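Hypothetical protein (Bacteroides thetaiotaomicron, PDB 2OMK) probably transfers a pyrophosphate group from ATP to thiamin, making thiamin diphosphate. Local coordinates at residues L137-I140 / S141-V144. The protein carries 1 engineered substitution. Residues are numbered along the deposited sequence; the frame is centred on the assembly and turned at random.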
ATOM      1  N   LEU A 137       2.140   0.550  -3.946  1.00  8.92           N
ATOM      2  CA  LEU A 137       3.277  -0.317  -3.632  1.00  9.71           C
ATOM      3  C   LEU A 137       4.574   0.222  -4.230  1.00  9.28           C
ATOM      4  O   LEU A 137       5.593   0.332  -3.536  1.00  8.91           O
ATOM      5  CB  LEU A 137       3.006  -1.763  -4.090  1.00 10.41           C
ATOM      6  CG  LEU A 137       1.889  -2.487  -3.321  1.00 13.99           C
ATOM      7  CD1 LEU A 137       1.594  -3.852  -3.902  1.00 14.70           C
ATOM      8  CD2 LEU A 137       2.211  -2.587  -1.833  1.00 14.92           C
ATOM      9  N   GLY A 138       4.533   0.589  -5.510  1.00  9.15           N
ATOM     10  CA  GLY A 138       5.698   1.204  -6.164  1.00  8.81           C
ATOM     11  C   GLY A 138       6.159   2.489  -5.488  1.00  9.43           C
ATOM     12  O   GLY A 138       7.344   2.635  -5.145  1.00  9.37           O
ATOM     13  N   ASN A 139       5.221   3.409  -5.265  1.00  8.45           N
ATOM     14  CA  ASN A 139       5.536   4.694  -4.647  1.00  8.94           C
ATOM     15  C   ASN A 139       6.193   4.562  -3.275  1.00  8.16           C
ATOM     16  O   ASN A 139       7.132   5.291  -2.968  1.00  8.19           O
ATOM     17  CB  ASN A 139       4.289   5.579  -4.543  1.00  8.68           C
ATOM     18  CG  ASN A 139       3.834   6.133  -5.895  1.00 11.57           C
ATOM     19  OD1 ASN A 139       4.515   5.986  -6.912  1.00 11.19           O
ATOM     20  ND2 ASN A 139       2.668   6.769  -5.901  1.00 13.96           N
ATOM     21  N   ILE A 140       5.686   3.643  -2.460  1.00  7.49           N
ATOM     22  CA  ILE A 140       6.219   3.413  -1.117  1.00  8.48           C
ATOM     23  C   ILE A 140       7.631   2.842  -1.197  1.00  8.24           C
ATOM     24  O   ILE A 140       8.550   3.333  -0.533  1.00  7.99           O
ATOM     25  CB  ILE A 140       5.301   2.487  -0.279  1.00  7.96           C
ATOM     26  CG1 ILE A 140       4.013   3.221   0.122  1.00  9.61           C
ATOM     27  CG2 ILE A 140       6.012   2.013   0.991  1.00  9.32           C
ATOM     28  CD1 ILE A 140       2.913   2.270   0.680  1.00 10.21           C
ATOM     29  N   SER A 141       7.806   1.824  -2.035  1.00  8.71           N
ATOM     30  CA  SER A 141       9.094   1.144  -2.146  1.00  8.87           C
ATOM     31  C   SER A 141      10.208   2.065  -2.658  1.00  8.78           C
ATOM     32  O   SER A 141      11.386   1.858  -2.351  1.00  9.45           O
ATOM     33  CB  SER A 141       8.960  -0.093  -3.028  1.00  9.69           C
ATOM     34  OG  SER A 141       8.934   0.246  -4.403  1.00  9.05           O
ATOM     35  N   LEU A 142       9.826   3.080  -3.425  1.00  8.49           N
ATOM     36  CA  LEU A 142      10.791   4.028  -3.994  1.00  8.59           C
ATOM     37  C   LEU A 142      11.517   4.866  -2.952  1.00  9.19           C
ATOM     38  O   LEU A 142      12.623   5.372  -3.205  1.00  8.42           O
ATOM     39  CB  LEU A 142      10.111   4.917  -5.044  1.00  9.31           C
ATOM     40  CG  LEU A 142       9.919   4.218  -6.399  1.00  8.78           C
ATOM     41  CD1 LEU A 142       8.839   4.933  -7.236  1.00  7.67           C
ATOM     42  CD2 LEU A 142      11.235   4.136  -7.167  1.00 11.39           C
ATOM     43  N   LEU A 143      10.908   5.001  -1.775  1.00  8.55           N
ATOM     44  CA  LEU A 143      11.525   5.734  -0.663  1.00  8.20           C
ATOM     45  C   LEU A 143      12.933   5.229  -0.347  1.00  8.89           C
ATOM     46  O   LEU A 143      13.827   6.013  -0.040  1.00  8.13           O
ATOM     47  CB  LEU A 143      10.651   5.653   0.590  1.00  8.54           C
ATOM     48  CG  LEU A 143       9.372   6.503   0.567  1.00  7.79           C
ATOM     49  CD1 LEU A 143       8.483   6.143   1.757  1.00  7.61           C
ATOM     50  CD2 LEU A 143       9.695   7.996   0.590  1.00 10.71           C
ATOM     51  N   VAL A 144      13.118   3.919  -0.445  1.00  9.29           N
ATOM     52  CA  VAL A 144      14.434   3.307  -0.250  1.00 10.87           C
ATOM     53  C   VAL A 144      15.447   3.836  -1.272  1.00 10.02           C
ATOM     54  O   VAL A 144      16.569   4.195  -0.898  1.00 10.09           O
ATOM     55  CB  VAL A 144      14.354   1.755  -0.269  1.00 10.83           C
ATOM     56  CG1 VAL A 144      15.741   1.139  -0.171  1.00 14.80           C
ATOM     57  CG2 VAL A 144      13.479   1.257   0.887  1.00 13.49           C
TER
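Gly138 O takes two hydrogen bonds from the next turn of the helix. Ser141 OG donates to Gly138 O at 3.0 Å. Leu142 N donates to Gly138 O at 3.1 Å. The amide lies nearly in line with the carbonyl, at a C=O...N angle of 162°. The hydroxyl comes in at 119°, tilted from the carbonyl plane. Ser141 holds its hydroxyl between its own backbone N and carbonyl carbon (chi1 78°), which turns OG back toward the preceding turn. The Leu142 side chain also lies against this oxygen, with CG 3.3 Å and CD1 3.4 Å from Gly138 O. Ser141 N makes a regular helical bond to Leu137 O. The pattern then changes: Leu143 N binds Ile140 O at 3.1 Å, three residues back, from above the carbonyl plane. Val144 N also bonds three residues back, to Ser141 O. The helix is kinked where Leu143 N and Val144 N lack the usual bonds to the turn before. Asn203 ND2 of the second subunit donates to Ser141 O. Within the chain, Ile140 and Leu143 pack on Phe162 and Leu226. The serine-to-carbonyl bond, a common helix feature, sits here in crossover helix 133-148 of a beta-alpha-beta unit, between parallel strands 122-126 and 152-156.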